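Staphylococcus aureus CymR (PDB 3T8R) probably acts as a dimeric, thiol-based oxidation-sensing transcriptional regulator of the Rrf2 family, binding DNA through a winged helix-turn-helix domain. Local coordinates at residues A[38-42]-A[43-47]; A[50-54]-A[55-59]. One frame throughout, in Å; residues are numbered along the deposited sequence.

Contact 1: residues A[38-42]-A[43-47]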
ATOM      1  N   ASN A  38       1.279 -21.923  11.387  1.00 33.22           N
ATOM      2  CA  ASN A  38       0.887 -20.537  11.107  1.00 32.00           C
ATOM      3  C   ASN A  38      -0.398 -20.055  11.777  1.00 29.34           C
ATOM      4  O   ASN A  38      -0.931 -18.990  11.454  1.00 28.83           O
ATOM      5  CB  ASN A  38       0.812 -20.326   9.600  1.00 33.44           C
ATOM      6  CG  ASN A  38       2.157 -20.483   8.942  1.00 34.82           C
ATOM      7  OD1 ASN A  38       2.452 -21.507   8.336  1.00 32.17           O
ATOM      8  ND2 ASN A  38       2.999 -19.472   9.093  1.00 36.39           N
ATOM      9  N   ASN A  39      -0.883 -20.840  12.728  1.00 29.71           N
ATOM     10  CA  ASN A  39      -2.062 -20.479  13.492  1.00 27.39           C
ATOM     11  C   ASN A  39      -3.286 -20.223  12.625  1.00 26.38           C
ATOM     12  O   ASN A  39      -3.970 -19.225  12.791  1.00 26.26           O
ATOM     13  CB  ASN A  39      -1.783 -19.243  14.348  1.00 30.62           C
ATOM     14  CG  ASN A  39      -2.695 -19.156  15.539  1.00 31.12           C
ATOM     15  OD1 ASN A  39      -3.251 -20.164  15.973  1.00 32.03           O
ATOM     16  ND2 ASN A  39      -2.847 -17.953  16.090  1.00 32.72           N
ATOM     17  N   LEU A  40      -3.555 -21.136  11.699  1.00 24.49           N
ATOM     18  CA  LEU A  40      -4.713 -21.033  10.823  1.00 22.87           C
ATOM     19  C   LEU A  40      -5.483 -22.337  10.952  1.00 22.36           C
ATOM     20  O   LEU A  40      -4.890 -23.373  11.219  1.00 25.71           O
ATOM     21  CB  LEU A  40      -4.255 -20.957   9.369  1.00 25.89           C
ATOM     22  CG  LEU A  40      -3.261 -19.894   8.934  1.00 34.40           C
ATOM     23  CD1 LEU A  40      -2.773 -20.196   7.523  1.00 30.44           C
ATOM     24  CD2 LEU A  40      -3.930 -18.556   9.012  1.00 31.97           C
ATOM     25  N   SER A  41      -6.790 -22.297  10.743  1.00 21.38           N
ATOM     26  CA  SER A  41      -7.548 -23.549  10.632  1.00 22.65           C
ATOM     27  C   SER A  41      -7.185 -24.269   9.338  1.00 27.16           C
ATOM     28  O   SER A  41      -6.839 -23.625   8.345  1.00 25.56           O
ATOM     29  CB  SER A  41      -9.053 -23.295  10.701  1.00 28.68           C
ATOM     30  OG  SER A  41      -9.530 -22.648   9.537  1.00 29.31           O
ATOM     31  N   ASP A  42      -7.270 -25.601   9.351  1.00 26.47           N
ATOM     32  CA  ASP A  42      -7.008 -26.396   8.152  1.00 28.79           C
ATOM     33  C   ASP A  42      -7.995 -26.017   7.059  1.00 24.62           C
ATOM     34  O   ASP A  42      -7.660 -26.030   5.877  1.00 28.38           O
ATOM     35  CB  ASP A  42      -7.121 -27.895   8.450  1.00 32.84           C
ATOM     36  CG  ASP A  42      -5.946 -28.425   9.248  1.00 36.86           C
ATOM     37  OD1 ASP A  42      -5.156 -29.222   8.695  1.00 41.90           O
ATOM     38  OD2 ASP A  42      -5.803 -28.044  10.429  1.00 36.77           O
ATOM     39  N   LEU A  43      -9.204 -25.670   7.466  1.00 23.73           N
ATOM     40  CA  LEU A  43     -10.251 -25.306   6.524  1.00 26.68           C
ATOM     41  C   LEU A  43      -9.893 -24.009   5.803  1.00 30.28           C
ATOM     42  O   LEU A  43     -10.103 -23.880   4.596  1.00 30.15           O
ATOM     43  CB  LEU A  43     -11.590 -25.181   7.251  1.00 32.65           C
ATOM     44  CG  LEU A  43     -12.892 -25.034   6.459  1.00 32.36           C
ATOM     45  CD1 LEU A  43     -13.190 -26.274   5.618  1.00 28.62           C
ATOM     46  CD2 LEU A  43     -14.041 -24.736   7.422  1.00 34.13           C
ATOM     47  N   TYR A  44      -9.344 -23.048   6.543  1.00 23.50           N
ATOM     48  CA  TYR A  44      -8.942 -21.795   5.938  1.00 28.04           C
ATOM     49  C   TYR A  44      -7.784 -22.044   4.979  1.00 24.51           C
ATOM     50  O   TYR A  44      -7.735 -21.470   3.897  1.00 26.52           O
ATOM     51  CB  TYR A  44      -8.544 -20.784   7.016  1.00 26.41           C
ATOM     52  CG  TYR A  44      -8.131 -19.439   6.472  1.00 27.24           C
ATOM     53  CD1 TYR A  44      -9.075 -18.459   6.200  1.00 33.20           C
ATOM     54  CD2 TYR A  44      -6.793 -19.146   6.243  1.00 28.06           C
ATOM     55  CE1 TYR A  44      -8.698 -17.219   5.710  1.00 29.96           C
ATOM     56  CE2 TYR A  44      -6.408 -17.916   5.746  1.00 30.16           C
ATOM     57  CZ  TYR A  44      -7.363 -16.956   5.483  1.00 29.50           C
ATOM     58  OH  TYR A  44      -6.971 -15.727   4.992  1.00 29.50           O
ATOM     59  N   LEU A  45      -6.867 -22.922   5.366  1.00 24.92           N
ATOM     60  CA  LEU A  45      -5.711 -23.220   4.527  1.00 24.86           C
ATOM     61  C   LEU A  45      -6.203 -23.824   3.217  1.00 24.47           C
ATOM     62  O   LEU A  45      -5.668 -23.544   2.147  1.00 24.04           O
ATOM     63  CB  LEU A  45      -4.772 -24.205   5.225  1.00 27.01           C
ATOM     64  CG  LEU A  45      -3.257 -23.979   5.159  1.00 36.54           C
ATOM     65  CD1 LEU A  45      -2.511 -25.239   5.574  1.00 35.06           C
ATOM     66  CD2 LEU A  45      -2.779 -23.514   3.790  1.00 35.56           C
ATOM     67  N   GLU A  46      -7.233 -24.650   3.319  1.00 27.30           N
ATOM     68  CA  GLU A  46      -7.808 -25.304   2.152  1.00 27.98           C
ATOM     69  C   GLU A  46      -8.243 -24.297   1.096  1.00 27.48           C
ATOM     70  O   GLU A  46      -8.113 -24.552  -0.100  1.00 31.02           O
ATOM     71  CB  GLU A  46      -8.985 -26.185   2.572  1.00 30.26           C
ATOM     72  CG  GLU A  46      -9.625 -26.956   1.431  1.00 35.34           C
ATOM     73  CD  GLU A  46      -8.648 -27.863   0.730  1.00 39.25           C
ATOM     74  OE1 GLU A  46      -8.730 -27.972  -0.514  1.00 44.68           O
ATOM     75  OE2 GLU A  46      -7.801 -28.478   1.419  1.00 43.83           O
ATOM     76  N   GLN A  47      -8.745 -23.150   1.536  1.00 27.97           N
ATOM     77  CA  GLN A  47      -9.189 -22.104   0.618  1.00 29.57           C
ATOM     78  C   GLN A  47      -8.036 -21.426  -0.107  1.00 31.69           C
ATOM     79  O   GLN A  47      -8.228 -20.817  -1.158  1.00 34.79           O
ATOM     80  CB  GLN A  47     -10.028 -21.067   1.354  1.00 32.16           C
ATOM     81  CG  GLN A  47     -11.357 -21.612   1.841  1.00 32.39           C
ATOM     82  CD  GLN A  47     -12.163 -20.573   2.593  1.00 41.18           C
ATOM     83  OE1 GLN A  47     -11.625 -19.555   3.038  1.00 40.65           O
ATOM     84  NE2 GLN A  47     -13.459 -20.823   2.743  1.00 43.41           N
TER
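S41 OG takes the backbone N-H of Y44 at 3.0 Å, an N-cap bond that starts helix 42-54, the second helix of the helix-turn-helix in this Rrf2-type domain. The hydroxyl is turned between the backbone N and the carbonyl carbon of its own residue (chi1 71°), which points OG at the N-H of the first turn and leaves it 3.3 Å from Y44 CB. L45 N gives to S41 O at 3.1 Å; S41 thus meets the new turn with both its hydroxyl and its carbonyl. The next helical bond runs from E46 N to D42 O at 2.9 Å. Beside the cap lies a small apolar contact, where the L40 methyl CD2 meets the Y44 ring obliquely at CD2 and CE2; L40 CD1 reaches more loosely toward L45 CG. Helix 8-21 lies against these side chains, L40 touching Y12 and Y44 touching T8 and K9, while L45 packs on L31 of helix 31-37. What positions L40 is the Schellman motif closing helix 31-37: N39, with positive phi, reverses the chain as L40 N bonds back to A35 O. From there the leucine side chain turns toward the new helix, its CD2 4.0 Å from Y44 CD2.

Contact 2: residues A[50-54]-A[55-59]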
ATOM      1  N   GLY A  50      -6.605 -24.414  -2.739  1.00 31.64           N
ATOM      2  CA  GLY A  50      -7.435 -24.584  -3.920  1.00 31.21           C
ATOM      3  C   GLY A  50      -6.929 -23.835  -5.142  1.00 30.82           C
ATOM      4  O   GLY A  50      -6.602 -24.455  -6.158  1.00 30.50           O
ATOM      5  N   PRO A  51      -6.857 -22.498  -5.050  1.00 28.72           N
ATOM      6  CA  PRO A  51      -6.412 -21.642  -6.154  1.00 28.95           C
ATOM      7  C   PRO A  51      -4.960 -21.880  -6.579  1.00 28.51           C
ATOM      8  O   PRO A  51      -4.669 -21.844  -7.771  1.00 28.12           O
ATOM      9  CB  PRO A  51      -6.579 -20.230  -5.593  1.00 33.88           C
ATOM     10  CG  PRO A  51      -7.651 -20.363  -4.564  1.00 30.97           C
ATOM     11  CD  PRO A  51      -7.450 -21.713  -3.950  1.00 30.66           C
ATOM     12  N   LEU A  52      -4.070 -22.128  -5.624  1.00 26.59           N
ATOM     13  CA  LEU A  52      -2.674 -22.437  -5.939  1.00 24.90           C
ATOM     14  C   LEU A  52      -2.533 -23.742  -6.729  1.00 26.41           C
ATOM     15  O   LEU A  52      -1.707 -23.865  -7.648  1.00 25.54           O
ATOM     16  CB  LEU A  52      -1.856 -22.510  -4.647  1.00 23.76           C
ATOM     17  CG  LEU A  52      -1.713 -21.166  -3.934  1.00 24.67           C
ATOM     18  CD1 LEU A  52      -1.186 -21.353  -2.523  1.00 26.20           C
ATOM     19  CD2 LEU A  52      -0.801 -20.240  -4.727  1.00 27.51           C
ATOM     20  N   ARG A  53      -3.353 -24.718  -6.364  1.00 25.28           N
ATOM     21  CA  ARG A  53      -3.369 -26.003  -7.037  1.00 28.75           C
ATOM     22  C   ARG A  53      -3.923 -25.823  -8.451  1.00 27.42           C
ATOM     23  O   ARG A  53      -3.376 -26.345  -9.426  1.00 26.93           O
ATOM     24  CB  ARG A  53      -4.244 -26.966  -6.234  1.00 32.27           C
ATOM     25  CG  ARG A  53      -4.085 -28.428  -6.560  1.00 34.03           C
ATOM     26  CD  ARG A  53      -4.860 -29.249  -5.535  1.00 40.65           C
ATOM     27  NE  ARG A  53      -6.281 -28.907  -5.554  1.00 46.93           N
ATOM     28  CZ  ARG A  53      -7.043 -28.763  -4.473  1.00 45.36           C
ATOM     29  NH1 ARG A  53      -6.530 -28.931  -3.258  1.00 45.76           N
ATOM     30  NH2 ARG A  53      -8.326 -28.455  -4.609  1.00 47.81           N
ATOM     31  N   ASN A  54      -5.000 -25.060  -8.563  1.00 29.25           N
ATOM     32  CA  ASN A  54      -5.637 -24.832  -9.855  1.00 31.51           C
ATOM     33  C   ASN A  54      -4.749 -24.093 -10.842  1.00 32.69           C
ATOM     34  O   ASN A  54      -4.838 -24.304 -12.051  1.00 33.51           O
ATOM     35  CB  ASN A  54      -6.962 -24.100  -9.665  1.00 33.37           C
ATOM     36  CG  ASN A  54      -8.018 -24.992  -9.066  1.00 37.31           C
ATOM     37  OD1 ASN A  54      -7.867 -26.213  -9.059  1.00 40.63           O
ATOM     38  ND2 ASN A  54      -9.092 -24.393  -8.555  1.00 44.05           N
ATOM     39  N   ALA A  55      -3.879 -23.234 -10.320  1.00 29.73           N
ATOM     40  CA  ALA A  55      -2.945 -22.492 -11.156  1.00 31.28           C
ATOM     41  C   ALA A  55      -1.725 -23.331 -11.508  1.00 30.39           C
ATOM     42  O   ALA A  55      -0.879 -22.897 -12.281  1.00 31.79           O
ATOM     43  CB  ALA A  55      -2.514 -21.200 -10.461  1.00 30.78           C
ATOM     44  N   GLY A  56      -1.625 -24.514 -10.908  1.00 25.56           N
ATOM     45  CA  GLY A  56      -0.543 -25.444 -11.188  1.00 26.69           C
ATOM     46  C   GLY A  56       0.759 -25.193 -10.441  1.00 25.83           C
ATOM     47  O   GLY A  56       1.803 -25.730 -10.801  1.00 23.54           O
ATOM     48  N   LEU A  57       0.708 -24.379  -9.392  1.00 22.84           N
ATOM     49  CA  LEU A  57       1.931 -24.024  -8.680  1.00 20.41           C
ATOM     50  C   LEU A  57       2.306 -25.052  -7.638  1.00 18.73           C
ATOM     51  O   LEU A  57       3.484 -25.228  -7.336  1.00 21.28           O
ATOM     52  CB  LEU A  57       1.790 -22.649  -8.012  1.00 22.15           C
ATOM     53  CG  LEU A  57       1.516 -21.465  -8.928  1.00 25.58           C
ATOM     54  CD1 LEU A  57       1.628 -20.195  -8.122  1.00 24.72           C
ATOM     55  CD2 LEU A  57       2.506 -21.454 -10.086  1.00 27.89           C
ATOM     56  N   ILE A  58       1.304 -25.711  -7.065  1.00 21.35           N
ATOM     57  CA  ILE A  58       1.532 -26.760  -6.084  1.00 20.39           C
ATOM     58  C   ILE A  58       0.699 -27.989  -6.445  1.00 24.51           C
ATOM     59  O   ILE A  58      -0.239 -27.897  -7.241  1.00 24.57           O
ATOM     60  CB  ILE A  58       1.160 -26.293  -4.661  1.00 20.14           C
ATOM     61  CG1 ILE A  58      -0.352 -26.101  -4.519  1.00 22.35           C
ATOM     62  CG2 ILE A  58       1.887 -25.001  -4.345  1.00 21.17           C
ATOM     63  CD1 ILE A  58      -0.808 -25.842  -3.076  1.00 23.51           C
ATOM     64  N   ARG A  59       1.034 -29.123  -5.846  1.00 21.43           N
ATOM     65  CA  ARG A  59       0.270 -30.349  -6.074  1.00 24.59           C
ATOM     66  C   ARG A  59       0.267 -31.214  -4.828  1.00 26.59           C
ATOM     67  O   ARG A  59       1.175 -31.141  -4.000  1.00 22.88           O
ATOM     68  CB  ARG A  59       0.846 -31.123  -7.243  1.00 25.58           C
ATOM     69  CG  ARG A  59       2.231 -31.658  -6.991  1.00 27.01           C
ATOM     70  CD  ARG A  59       2.686 -32.423  -8.203  1.00 30.97           C
ATOM     71  NE  ARG A  59       4.078 -32.838  -8.125  1.00 32.99           N
ATOM     72  CZ  ARG A  59       4.721 -33.401  -9.138  1.00 34.97           C
ATOM     73  NH1 ARG A  59       4.084 -33.592 -10.288  1.00 34.60           N
ATOM     74  NH2 ARG A  59       5.992 -33.761  -9.008  1.00 36.31           N
TER
HETATM   75  O   HOH W   1      -1.496 -29.117  -9.244  1.00 36.50           O
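L52 and I58 pack against each other where helix 42-54 ends in a Schellman motif and the chain turns into the first wing strand, 58-60, of the winged helix-turn-helix. The tight part is the apolar inner side. I58 CD1 lies 3.8 Å from L52 CB, and CG1 of the same branch comes almost as near. With chi1 at 69°, CG1 sits between the backbone N and the carbonyl carbon of I58, which brings the branch against the last turn of the helix, where CG1 also lies near R53 N. L52 CD2 also meets L57 CD1, more loosely at 4.2 Å, the two leucine side chains crossing at a slant. Helix 8-21 completes the core, L16 and M17 touching L52, and M17 and L20 touching I58; L57 leans on L85 of helix 79-87.

The backbone closes the helix in steps. A55 N still bonds to P51 O in the helical pattern. L57 N then reaches back to L52 O at 3.0 Å, nearly in line with the carbonyl (C=O...N 167°), while G56 N approaches R53 O from above the carbonyl plane (C=O...N 114°). G56 makes the reversal with positive phi, and its O is held by R71 NH1.

The outer side is looser and more polar. N54 and A55 are exposed, and the R53 chain runs back along the helix, bent at chi3 so that G50 CA lies above one guanidinium face, toward its rim; its NH1 has a weak bond to Y68 OH. Between the helix end and the strand, a water donates to I58 O at 2.7 Å and, weakly, to R53 O at 3.4 Å.

Overall arrangement
Both contacts belong to helix 42-54 of the winged helix-turn-helix: contact 1 begins it, contact 2 ends it, their centres about 16 Å apart. Contact 1 lies at the surface and depends mainly on a serine cap, with a modest leucine-tyrosine patch beside it. Contact 2 is partly buried, and its L52 and I58 are buried in the core that helix 8-21 also lines. Each includes a Schellman reversal, but that of contact 1 closes the preceding helix, whereas that of contact 2 closes helix 42-54 itself and leads into the sheet. Along the helix the two touch where E46 OE1 lies 3.6 Å from R53 NH1, a long and weak approach.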